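Local atomic coordinates of autophagy-related protein 9 (Schizosaccharomyces pombe, PDB entry 7D0I), a protein that scrambles phospholipids between membrane leaflets as a homotrimer and supplies membrane to the growing autophagosome during autophagy. Residues V300-R304 and L471-F475; A289-A293 and V305-L309; I359-P364 and V619-F625. The protein carries 1 engineered substitution. All blocks are in the same frame, centred on the assembly; numbering follows the deposited sequence.

In the fold
Following the chain from its N terminus, helix 253-289 runs out into a loop, and interaction 2 closes the short connection from that loop onto helix 302-312. Interaction 1 starts from the first turn of the same helix, within the span of interaction 2, and reaches forward to 471-475; the two therefore cross, their centres about 13 Å apart. Interaction 3 opens at 359-364, inside the long span of interaction 1, and closes only at 619-625, so these two cross as well, whereas interactions 2 and 3 follow one another in series. Interaction 3 joins a loop to the end region of helix 603-624, on the opposite side of the chain's centre from the other two.

Interaction 1: V300-R304 and L471-F475; sequences VSWQR and LQHFF. With LMN (Lauryl Maltose Neopentyl Glycol), chain G.
Gln472 OE1 accepts a hydrogen bond from OAR of the lauryl maltose neopentyl glycol at 3.2 Å, while the next residue, His473, turns the other way to meet Trp302. The amide of Gln472 is doubly held, since its NE2 bonds to Asp476, also of the detergent pocket. On the protein side the contact is aromatic. His473 presents its edge to the face of the Trp302 five-membered ring in an offset edge-to-face pair, with centroids 5.4 Å apart and planes at 67°. The histidine reaches there with CG lying between its backbone N and carbonyl carbon (chi1 71°), and its NE2 comes 3.4 Å from Trp302 CB. Leu471 CD1 meets the indole obliquely, 3.9 Å from Trp302 CE2, and Phe474 CE2 reaches Trp302 CD1 at 4.0 Å. Gln303 comes from the opposite direction to Phe474, placing Gln303 NE2 at the edge of the Phe474 ring, 3.7 Å from Phe474 CE1, with the amide and ring planes 82° apart. A weak capping bond from Arg304 N to Ser301 OG marks the start of the helix carrying Trp302. Tyr191 and Tyr194 of helix 183-195 meet both the indole and the imidazole, and Tyr191 OH bonds His473 ND1; Ile343 of helix 336-343 packs on Trp302 and Leu471, so helices 183-195 and 336-343 both pack where the starts of helices 302-312 and 472-480 meet.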
loop_
_atom_site.group_PDB
_atom_site.type_symbol
_atom_site.label_atom_id
_atom_site.label_comp_id
_atom_site.label_asym_id
_atom_site.label_seq_id
_atom_site.Cartn_x
_atom_site.Cartn_y
_atom_site.Cartn_z
ATOM N N VAL A 300 -12.089 -26.782 17.599
ATOM C CA VAL A 300 -10.671 -26.490 17.460
ATOM C C VAL A 300 -10.283 -26.566 15.990
ATOM O O VAL A 300 -10.887 -27.300 15.198
ATOM C CB VAL A 300 -9.833 -27.452 18.323
ATOM C CG1 VAL A 300 -9.972 -28.869 17.831
ATOM C CG2 VAL A 300 -8.382 -27.032 18.359
ATOM N N SER A 301 -9.285 -25.781 15.609
ATOM C CA SER A 301 -8.810 -25.750 14.239
ATOM C C SER A 301 -7.652 -26.720 14.049
ATOM O O SER A 301 -7.104 -27.269 15.003
ATOM C CB SER A 301 -8.382 -24.337 13.860
ATOM O OG SER A 301 -7.408 -23.855 14.766
ATOM N N TRP A 302 -7.278 -26.934 12.789
ATOM C CA TRP A 302 -6.145 -27.807 12.512
ATOM C C TRP A 302 -4.825 -27.116 12.797
ATOM O O TRP A 302 -3.849 -27.780 13.145
ATOM C CB TRP A 302 -6.181 -28.282 11.065
ATOM C CG TRP A 302 -5.044 -29.167 10.696
ATOM C CD1 TRP A 302 -4.063 -28.898 9.800
ATOM C CD2 TRP A 302 -4.766 -30.468 11.216
ATOM N NE1 TRP A 302 -3.189 -29.948 9.725
ATOM C CE2 TRP A 302 -3.603 -30.925 10.587
ATOM C CE3 TRP A 302 -5.389 -31.289 12.153
ATOM C CZ2 TRP A 302 -3.053 -32.162 10.863
ATOM C CZ3 TRP A 302 -4.840 -32.513 12.422
ATOM C CH2 TRP A 302 -3.687 -32.939 11.782
ATOM N N GLN A 303 -4.769 -25.794 12.661
ATOM C CA GLN A 303 -3.537 -25.095 12.994
ATOM C C GLN A 303 -3.240 -25.176 14.483
ATOM O O GLN A 303 -2.074 -25.244 14.875
ATOM C CB GLN A 303 -3.616 -23.644 12.541
ATOM C CG GLN A 303 -3.687 -23.472 11.035
ATOM C CD GLN A 303 -5.093 -23.592 10.493
ATOM O OE1 GLN A 303 -5.986 -24.105 11.161
ATOM N NE2 GLN A 303 -5.299 -23.109 9.275
ATOM N N ARG A 304 -4.272 -25.197 15.323
ATOM C CA ARG A 304 -4.050 -25.357 16.755
ATOM C C ARG A 304 -3.536 -26.754 17.074
ATOM O O ARG A 304 -2.643 -26.915 17.914
ATOM C CB ARG A 304 -5.340 -25.062 17.514
ATOM C CG ARG A 304 -5.271 -25.297 19.012
ATOM C CD ARG A 304 -4.402 -24.274 19.732
ATOM N NE ARG A 304 -4.883 -22.903 19.572
ATOM C CZ ARG A 304 -4.206 -21.939 18.958
ATOM N NH1 ARG A 304 -3.008 -22.186 18.450
ATOM N NH2 ARG A 304 -4.719 -20.724 18.861
ATOM N N LEU A 471 -5.288 -30.565 2.649
ATOM C CA LEU A 471 -5.998 -31.529 3.465
ATOM C C LEU A 471 -7.491 -31.433 3.209
ATOM O O LEU A 471 -7.997 -30.431 2.715
ATOM C CB LEU A 471 -5.671 -31.313 4.938
ATOM C CG LEU A 471 -4.254 -31.717 5.325
ATOM C CD1 LEU A 471 -3.963 -31.301 6.725
ATOM C CD2 LEU A 471 -4.090 -33.198 5.194
ATOM N N GLN A 472 -8.203 -32.508 3.544
ATOM C CA GLN A 472 -9.588 -32.644 3.110
ATOM C C GLN A 472 -10.462 -31.509 3.618
ATOM O O GLN A 472 -11.315 -31.009 2.882
ATOM C CB GLN A 472 -10.152 -33.981 3.569
ATOM C CG GLN A 472 -11.584 -34.195 3.163
ATOM C CD GLN A 472 -11.725 -34.555 1.711
ATOM O OE1 GLN A 472 -11.141 -35.523 1.245
ATOM N NE2 GLN A 472 -12.510 -33.781 0.986
ATOM N N HIS A 473 -10.280 -31.088 4.866
ATOM C CA HIS A 473 -11.211 -30.119 5.425
ATOM C C HIS A 473 -10.982 -28.718 4.871
ATOM O O HIS A 473 -11.938 -27.951 4.737
ATOM C CB HIS A 473 -11.133 -30.121 6.945
ATOM C CG HIS A 473 -9.881 -29.523 7.499
ATOM N ND1 HIS A 473 -8.686 -30.203 7.527
ATOM C CD2 HIS A 473 -9.631 -28.301 8.016
ATOM C CE1 HIS A 473 -7.755 -29.429 8.052
ATOM N NE2 HIS A 473 -8.304 -28.270 8.361
ATOM N N PHE A 474 -9.745 -28.370 4.525
ATOM C CA PHE A 474 -9.512 -27.106 3.835
ATOM C C PHE A 474 -10.206 -27.094 2.486
ATOM O O PHE A 474 -10.815 -26.090 2.090
ATOM C CB PHE A 474 -8.020 -26.874 3.651
ATOM C CG PHE A 474 -7.269 -26.673 4.924
ATOM C CD1 PHE A 474 -7.529 -25.592 5.733
ATOM C CD2 PHE A 474 -6.276 -27.546 5.291
ATOM C CE1 PHE A 474 -6.832 -25.405 6.887
ATOM C CE2 PHE A 474 -5.578 -27.359 6.447
ATOM C CZ PHE A 474 -5.856 -26.288 7.245
ATOM N N PHE A 475 -10.107 -28.201 1.755
ATOM C CA PHE A 475 -10.767 -28.325 0.466
ATOM C C PHE A 475 -12.274 -28.225 0.613
ATOM O O PHE A 475 -12.943 -27.584 -0.199
ATOM C CB PHE A 475 -10.373 -29.651 -0.165
ATOM C CG PHE A 475 -11.008 -29.913 -1.479
ATOM C CD1 PHE A 475 -10.709 -29.136 -2.567
ATOM C CD2 PHE A 475 -11.874 -30.962 -1.639
ATOM C CE1 PHE A 475 -11.279 -29.385 -3.771
ATOM C CE2 PHE A 475 -12.437 -31.208 -2.846
ATOM C CZ PHE A 475 -12.141 -30.417 -3.911
HETATM C C1 LMN G . -13.691 -45.038 2.828
HETATM O O1 LMN G . -14.053 -46.283 3.029
HETATM C C2 LMN G . -13.989 -44.159 4.060
HETATM O O2 LMN G . -13.353 -44.731 5.198
HETATM C C3 LMN G . -13.461 -42.779 3.844
HETATM O O3 LMN G . -13.790 -41.972 5.025
HETATM C C4 LMN G . -14.005 -42.125 2.639
HETATM O O4 LMN G . -13.171 -40.920 2.351
HETATM C C5 LMN G . -13.999 -42.994 1.423
HETATM O O5 LMN G . -14.478 -44.379 1.669
HETATM C C6 LMN G . -14.871 -42.363 0.335
HETATM O O6 LMN G . -15.931 -41.651 0.932
HETATM C CAA LMN G . -21.815 -55.396 -0.404
HETATM C CAB LMN G . -17.426 -54.574 -3.477
HETATM O OAI LMN G . -15.733 -36.310 0.008
HETATM O OAJ LMN G . -11.562 -38.610 -0.887
HETATM O OAL LMN G . -6.345 -45.425 2.526
HETATM O OAN LMN G . -9.900 -44.451 -1.059
HETATM O OAP LMN G . -9.852 -46.805 -0.205
HETATM O OAQ LMN G . -15.045 -35.844 3.147
HETATM O OAR LMN G . -9.152 -37.829 0.296
HETATM O OAS LMN G . -13.934 -37.256 5.264
HETATM O OAT LMN G . -9.577 -38.574 3.151
HETATM O OAU LMN G . -11.852 -39.200 3.771
HETATM O OAV LMN G . -7.830 -41.418 2.354
HETATM C CAW LMN G . -21.177 -54.605 0.762
HETATM C CAX LMN G . -17.043 -53.081 -3.457
HETATM C CAY LMN G . -20.661 -53.248 0.225
HETATM C CAZ LMN G . -15.599 -52.942 -3.994
HETATM C CBA LMN G . -19.186 -53.041 0.659
HETATM C CBB LMN G . -14.655 -52.445 -2.864
HETATM C CBC LMN G . -18.516 -52.024 -0.311
HETATM C CBD LMN G . -13.220 -52.946 -3.180
HETATM C CBE LMN G . -16.994 -51.925 0.007
HETATM C CBF LMN G . -12.356 -52.927 -1.889
HETATM C CBG LMN G . -16.786 -51.818 1.549
HETATM C CBH LMN G . -12.682 -51.643 -1.077
HETATM C CBI LMN G . -15.293 -51.443 1.832
HETATM C CBJ LMN G . -11.912 -51.701 0.280
HETATM C CBK LMN G . -15.146 -49.882 1.852
HETATM C CBL LMN G . -11.694 -50.236 0.801
HETATM C CBM LMN G . -15.730 -37.504 0.751
HETATM C CBN LMN G . -11.049 -39.913 -1.070
HETATM C CBP LMN G . -7.159 -44.662 1.661
HETATM C CBQ LMN G . -13.942 -49.494 2.781
HETATM C CBR LMN G . -12.596 -48.949 0.666
HETATM C CBS LMN G . -13.958 -47.095 1.848
HETATM C CBT LMN G . -11.792 -48.048 3.000
HETATM O OBV LMN G . -10.635 -47.712 2.212
HETATM O OBX LMN G . -8.986 -46.097 2.360
HETATM O OBY LMN G . -13.849 -38.917 1.377
HETATM O OBZ LMN G . -9.704 -41.493 0.182
HETATM O OCB LMN G . -10.226 -42.907 2.035
HETATM C CCC LMN G . -14.462 -37.578 1.553
HETATM C CCD LMN G . -9.771 -40.087 -0.293
HETATM C CCF LMN G . -8.581 -44.681 2.157
HETATM C CCH LMN G . -10.403 -44.546 0.319
HETATM C CCJ LMN G . -10.391 -46.344 2.068
HETATM C CCL LMN G . -10.679 -45.977 0.628
HETATM C CCM LMN G . -13.058 -48.394 2.076
HETATM C CCN LMN G . -14.770 -37.252 3.015
HETATM C CCO LMN G . -9.755 -39.026 0.820
HETATM C CCQ LMN G . -9.454 -43.839 1.204
HETATM C CCR LMN G . -13.882 -39.760 2.593
HETATM C CCS LMN G . -10.119 -41.594 1.595
HETATM C CCT LMN G . -13.618 -37.610 3.879
HETATM C CCU LMN G . -9.030 -39.395 2.067
HETATM C CCV LMN G . -13.282 -39.056 3.817
HETATM C CCW LMN G . -9.136 -40.822 2.469
#

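Interaction 2: A289-A293 and V305-L309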
loop_
_atom_site.group_PDB
_atom_site.type_symbol
_atom_site.label_atom_id
_atom_site.label_comp_id
_atom_site.label_asym_id
_atom_site.label_seq_id
_atom_site.Cartn_x
_atom_site.Cartn_y
_atom_site.Cartn_z
ATOM N N ALA A 289 -1.435 -35.921 25.730
ATOM C CA ALA A 289 -0.236 -35.409 25.079
ATOM C C ALA A 289 -0.488 -34.060 24.418
ATOM O O ALA A 289 0.290 -33.116 24.597
ATOM C CB ALA A 289 0.274 -36.418 24.054
ATOM N N LEU A 290 -1.562 -33.948 23.641
ATOM C CA LEU A 290 -1.846 -32.702 22.943
ATOM C C LEU A 290 -2.477 -31.650 23.840
ATOM O O LEU A 290 -2.413 -30.463 23.514
ATOM C CB LEU A 290 -2.758 -32.963 21.743
ATOM C CG LEU A 290 -2.099 -33.553 20.501
ATOM C CD1 LEU A 290 -3.102 -33.701 19.393
ATOM C CD2 LEU A 290 -0.963 -32.664 20.064
ATOM N N LYS A 291 -3.075 -32.058 24.957
ATOM C CA LYS A 291 -3.763 -31.140 25.863
ATOM C C LYS A 291 -4.834 -30.344 25.122
ATOM O O LYS A 291 -4.879 -29.115 25.174
ATOM C CB LYS A 291 -2.772 -30.216 26.575
ATOM C CG LYS A 291 -1.920 -30.916 27.623
ATOM C CD LYS A 291 -0.959 -29.949 28.292
ATOM C CE LYS A 291 0.141 -29.506 27.342
ATOM N NZ LYS A 291 1.089 -30.609 27.038
ATOM N N ILE A 292 -5.698 -31.065 24.416
ATOM C CA ILE A 292 -6.870 -30.499 23.764
ATOM C C ILE A 292 -8.095 -31.069 24.459
ATOM O O ILE A 292 -8.267 -32.293 24.524
ATOM C CB ILE A 292 -6.891 -30.805 22.259
ATOM C CG1 ILE A 292 -5.689 -30.161 21.574
ATOM C CG2 ILE A 292 -8.175 -30.310 21.632
ATOM C CD1 ILE A 292 -5.655 -30.366 20.100
ATOM N N ALA A 293 -8.937 -30.189 24.985
ATOM C CA ALA A 293 -10.073 -30.615 25.783
ATOM C C ALA A 293 -11.092 -31.368 24.938
ATOM O O ALA A 293 -11.291 -31.075 23.756
ATOM C CB ALA A 293 -10.736 -29.407 26.442
ATOM N N VAL A 305 -4.081 -27.771 16.409
ATOM C CA VAL A 305 -3.578 -29.127 16.597
ATOM C C VAL A 305 -2.135 -29.228 16.129
ATOM O O VAL A 305 -1.308 -29.880 16.771
ATOM C CB VAL A 305 -4.475 -30.142 15.865
ATOM C CG1 VAL A 305 -3.972 -31.539 16.104
ATOM C CG2 VAL A 305 -5.903 -30.016 16.331
ATOM N N LEU A 306 -1.806 -28.578 15.014
ATOM C CA LEU A 306 -0.425 -28.574 14.541
ATOM C C LEU A 306 0.494 -27.878 15.530
ATOM O O LEU A 306 1.623 -28.323 15.760
ATOM C CB LEU A 306 -0.331 -27.893 13.184
ATOM C CG LEU A 306 -0.736 -28.743 11.994
ATOM C CD1 LEU A 306 -0.568 -27.949 10.725
ATOM C CD2 LEU A 306 0.106 -29.988 11.970
ATOM N N TYR A 307 0.038 -26.767 16.105
ATOM C CA TYR A 307 0.822 -26.062 17.111
ATOM C C TYR A 307 1.120 -26.970 18.295
ATOM O O TYR A 307 2.279 -27.119 18.703
ATOM C CB TYR A 307 0.056 -24.816 17.545
ATOM C CG TYR A 307 0.760 -23.928 18.532
ATOM C CD1 TYR A 307 0.358 -23.889 19.859
ATOM C CD2 TYR A 307 1.804 -23.107 18.138
ATOM C CE1 TYR A 307 0.984 -23.069 20.769
ATOM C CE2 TYR A 307 2.443 -22.282 19.043
ATOM C CZ TYR A 307 2.026 -22.266 20.359
ATOM O OH TYR A 307 2.651 -21.446 21.273
ATOM N N ARG A 308 0.085 -27.605 18.844
ATOM C CA ARG A 308 0.293 -28.518 19.962
ATOM C C ARG A 308 1.208 -29.669 19.574
ATOM O O ARG A 308 2.051 -30.098 20.370
ATOM C CB ARG A 308 -1.045 -29.059 20.456
ATOM C CG ARG A 308 -2.023 -28.004 20.915
ATOM C CD ARG A 308 -1.727 -27.543 22.324
ATOM N NE ARG A 308 -2.860 -26.817 22.881
ATOM C CZ ARG A 308 -3.004 -25.498 22.826
ATOM N NH1 ARG A 308 -2.077 -24.752 22.245
ATOM N NH2 ARG A 308 -4.073 -24.925 23.359
ATOM N N LEU A 309 1.064 -30.182 18.355
ATOM C CA LEU A 309 1.834 -31.348 17.949
ATOM C C LEU A 309 3.303 -31.006 17.758
ATOM O O LEU A 309 4.172 -31.835 18.037
ATOM C CB LEU A 309 1.257 -31.930 16.668
ATOM C CG LEU A 309 1.630 -33.372 16.356
ATOM C CD1 LEU A 309 1.032 -34.287 17.395
ATOM C CD2 LEU A 309 1.136 -33.735 14.976
#
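The loop linking helix 253-289 to helix 302-312 folds back on the latter, bringing Leu290, in the connection that follows helix 253-289, against Arg308. The chain leaves helical geometry at Lys291, whose positive phi (56°) turns the backbone so that Leu290 and Ile292 can both meet the second helix. Leu290 divides its two methyl groups between neighbours one helical turn apart: CD1 lies 4.0 Å from Val305 CG1, whereas CD2 enters between Arg308 and Leu309, 3.6 Å from Arg308 CB and 3.7 Å from Leu309 CD1. The two places it touches are already tied along the helix by the bond from Leu309 N to Val305 O. Ile292 adds a second apolar touch, its side chain crossing that of Val305 at about a right angle and its CD1 coming 3.8 Å from Val305 CG2. Both branches of Val305 are thus used, CG1 by Leu290 and CG2 by Ile292.

Arg308 plays a different part. Its CG sits beside its own backbone N (chi1 -59°), and the further bend at chi2 lays the aliphatic part of the chain along the carbonyl of Leu290. The Leu290 and Lys291 oxygens lie at the guanidinium edge, near its plane, but Arg308 NE is 3.7 Å from Leu290 O, so this is polar proximity and not a hydrogen bond. Beyond the loop, the guanidinium makes a long, weak ion pair with Asp585 of the second subunit. The apolar side meets neighbouring helices: Phe285 of helix 253-289 packs on Leu290 and Leu309, Tyr286 touches Val305, and Ile339 of helix 336-343 meets Leu309, so helix 302-312 lies against both helices.

Interaction 3: I359-P364 and V619-F625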
loop_
_atom_site.group_PDB
_atom_site.type_symbol
_atom_site.label_atom_id
_atom_site.label_comp_id
_atom_site.label_asym_id
_atom_site.label_seq_id
_atom_site.Cartn_x
_atom_site.Cartn_y
_atom_site.Cartn_z
ATOM N N ILE A 359 -4.201 -42.663 -15.759
ATOM C CA ILE A 359 -5.166 -43.749 -15.729
ATOM C C ILE A 359 -6.415 -43.280 -16.457
ATOM O O ILE A 359 -6.827 -42.122 -16.320
ATOM C CB ILE A 359 -5.472 -44.186 -14.283
ATOM C CG1 ILE A 359 -6.269 -45.480 -14.268
ATOM C CG2 ILE A 359 -6.211 -43.113 -13.528
ATOM C CD1 ILE A 359 -6.392 -46.066 -12.897
ATOM N N ASN A 360 -6.991 -44.161 -17.264
ATOM C CA ASN A 360 -8.106 -43.804 -18.130
ATOM C C ASN A 360 -9.412 -44.204 -17.462
ATOM O O ASN A 360 -9.711 -45.394 -17.336
ATOM C CB ASN A 360 -7.966 -44.484 -19.486
ATOM C CG ASN A 360 -9.043 -44.075 -20.452
ATOM O OD1 ASN A 360 -9.580 -42.977 -20.363
ATOM N ND2 ASN A 360 -9.373 -44.961 -21.380
ATOM N N ILE A 361 -10.190 -43.215 -17.038
ATOM C CA ILE A 361 -11.485 -43.454 -16.422
ATOM C C ILE A 361 -12.622 -43.102 -17.376
ATOM O O ILE A 361 -13.729 -42.815 -16.934
ATOM C CB ILE A 361 -11.626 -42.699 -15.094
ATOM C CG1 ILE A 361 -11.342 -41.217 -15.304
ATOM C CG2 ILE A 361 -10.704 -43.280 -14.050
ATOM C CD1 ILE A 361 -11.535 -40.399 -14.080
ATOM N N GLU A 362 -12.363 -43.112 -18.675
ATOM C CA GLU A 362 -13.369 -42.779 -19.668
ATOM C C GLU A 362 -14.017 -44.057 -20.176
ATOM O O GLU A 362 -13.321 -44.985 -20.596
ATOM C CB GLU A 362 -12.750 -42.002 -20.825
ATOM C CG GLU A 362 -13.761 -41.479 -21.812
ATOM C CD GLU A 362 -13.219 -40.337 -22.632
ATOM O OE1 GLU A 362 -11.987 -40.144 -22.637
ATOM O OE2 GLU A 362 -14.027 -39.628 -23.265
ATOM N N LEU A 363 -15.340 -44.105 -20.132
ATOM C CA LEU A 363 -16.043 -45.307 -20.533
ATOM C C LEU A 363 -15.812 -45.582 -22.017
ATOM O O LEU A 363 -15.741 -44.643 -22.816
ATOM C CB LEU A 363 -17.534 -45.177 -20.244
ATOM C CG LEU A 363 -17.857 -45.122 -18.756
ATOM C CD1 LEU A 363 -19.314 -44.796 -18.548
ATOM C CD2 LEU A 363 -17.506 -46.443 -18.113
ATOM N N PRO A 364 -15.678 -46.847 -22.411
ATOM C CA PRO A 364 -15.366 -47.136 -23.819
ATOM C C PRO A 364 -16.460 -46.718 -24.784
ATOM O O PRO A 364 -16.159 -46.227 -25.880
ATOM C CB PRO A 364 -15.162 -48.657 -23.819
ATOM C CG PRO A 364 -14.820 -48.998 -22.409
ATOM C CD PRO A 364 -15.618 -48.053 -21.574
ATOM N N VAL A 619 -16.575 -52.503 -16.044
ATOM C CA VAL A 619 -16.150 -52.240 -17.418
ATOM C C VAL A 619 -14.764 -51.612 -17.427
ATOM O O VAL A 619 -13.883 -52.014 -18.198
ATOM C CB VAL A 619 -17.178 -51.351 -18.136
ATOM C CG1 VAL A 619 -16.576 -50.770 -19.391
ATOM C CG2 VAL A 619 -18.413 -52.154 -18.466
ATOM N N LEU A 620 -14.544 -50.629 -16.554
ATOM C CA LEU A 620 -13.221 -50.028 -16.433
ATOM C C LEU A 620 -12.196 -51.052 -15.974
ATOM O O LEU A 620 -11.150 -51.227 -16.605
ATOM C CB LEU A 620 -13.268 -48.851 -15.461
ATOM C CG LEU A 620 -14.066 -47.619 -15.864
ATOM C CD1 LEU A 620 -14.006 -46.595 -14.764
ATOM C CD2 LEU A 620 -13.525 -47.039 -17.140
ATOM N N LEU A 621 -12.486 -51.748 -14.878
ATOM C CA LEU A 621 -11.526 -52.688 -14.315
ATOM C C LEU A 621 -11.225 -53.855 -15.236
ATOM O O LEU A 621 -10.253 -54.573 -14.992
ATOM C CB LEU A 621 -12.037 -53.214 -12.977
ATOM C CG LEU A 621 -12.118 -52.183 -11.859
ATOM C CD1 LEU A 621 -13.043 -52.666 -10.776
ATOM C CD2 LEU A 621 -10.747 -51.930 -11.293
ATOM N N PHE A 622 -12.029 -54.076 -16.272
ATOM C CA PHE A 622 -11.761 -55.151 -17.214
ATOM C C PHE A 622 -11.148 -54.680 -18.521
ATOM O O PHE A 622 -10.367 -55.424 -19.121
ATOM C CB PHE A 622 -13.046 -55.914 -17.535
ATOM C CG PHE A 622 -13.447 -56.899 -16.483
ATOM C CD1 PHE A 622 -12.501 -57.662 -15.835
ATOM C CD2 PHE A 622 -14.776 -57.063 -16.147
ATOM C CE1 PHE A 622 -12.872 -58.567 -14.869
ATOM C CE2 PHE A 622 -15.149 -57.966 -15.182
ATOM C CZ PHE A 622 -14.196 -58.720 -14.543
ATOM N N PHE A 623 -11.467 -53.480 -18.984
ATOM C CA PHE A 623 -11.084 -53.117 -20.342
ATOM C C PHE A 623 -10.189 -51.895 -20.435
ATOM O O PHE A 623 -9.264 -51.888 -21.248
ATOM C CB PHE A 623 -12.341 -52.903 -21.189
ATOM C CG PHE A 623 -13.263 -54.086 -21.191
ATOM C CD1 PHE A 623 -14.453 -54.054 -20.489
ATOM C CD2 PHE A 623 -12.928 -55.240 -21.875
ATOM C CE1 PHE A 623 -15.296 -55.142 -20.485
ATOM C CE2 PHE A 623 -13.766 -56.330 -21.872
ATOM C CZ PHE A 623 -14.950 -56.281 -21.175
ATOM N N THR A 624 -10.426 -50.856 -19.639
ATOM C CA THR A 624 -9.604 -49.657 -19.750
ATOM C C THR A 624 -8.453 -49.622 -18.761
ATOM O O THR A 624 -7.408 -49.041 -19.068
ATOM C CB THR A 624 -10.448 -48.400 -19.557
ATOM O OG1 THR A 624 -10.797 -48.274 -18.176
ATOM C CG2 THR A 624 -11.709 -48.481 -20.381
ATOM N N PHE A 625 -8.614 -50.221 -17.579
ATOM C CA PHE A 625 -7.549 -50.142 -16.580
ATOM C C PHE A 625 -6.367 -51.038 -16.915
ATOM O O PHE A 625 -5.222 -50.572 -16.802
ATOM C CB PHE A 625 -8.104 -50.447 -15.185
ATOM C CG PHE A 625 -8.779 -49.279 -14.535
ATOM C CD1 PHE A 625 -8.842 -48.058 -15.163
ATOM C CD2 PHE A 625 -9.344 -49.407 -13.286
ATOM C CE1 PHE A 625 -9.461 -46.996 -14.563
ATOM C CE2 PHE A 625 -9.963 -48.344 -12.685
ATOM C CZ PHE A 625 -10.024 -47.140 -13.323
#
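Phe625 and Ile359 form the tightly packed part of this contact, in contrast to its more exposed border at Pro364. Ile359 CD1 stands over one face of the phenyl ring in a CH-pi contact, 3.8 Å from the centroid and 20° off the ring normal, while CB of Leu620 covers the opposite face. Ile361 CG2 lies at the rim, near the ring plane, 4.0 Å from Phe625 CE1. The ring is therefore bounded on two faces and along part of its edge. Nearby, Leu620 CD2 meets Leu363 CD2 of the loop at 4.1 Å, the two side chains crossing at about a right angle.

At the Pro364 border the residues are more exposed. Pro364 CD rests on Val619 CG1 at 3.6 Å, and Pro364 CG touches Thr624 CG2. Between border and core sits buried Thr624, whose OG1 lies between its backbone N and carbonyl carbon (chi1 73°), from where it donates to Asn360 O at 3.2 Å. The carbonyl angle of 158° makes this a fairly direct approach, with the donor somewhat tilted from the carbonyl plane. Asn360 also bends the loop itself: its OD1 accepts from Glu362 N at 3.3 Å, closing an Asx turn. With neither hydroxyl nor CG2, an alanine at Thr624 would leave Asn360 O without this donor and Pro364 CG without its methyl neighbour, and the loop would probably sit less firmly on the helix. Helix 603-624, inferred to be intramembrane, widens here into a pi-type turn, with Phe625 N bonded to Leu620 O at 2.9 Å. The loop packed on it links helices 345-355 and 373-382, and Ile379 of the latter touches Ile359 and Phe625. The contact is mostly apolar, with one hydroxyl-to-carbonyl bond as its polar link across the two segments.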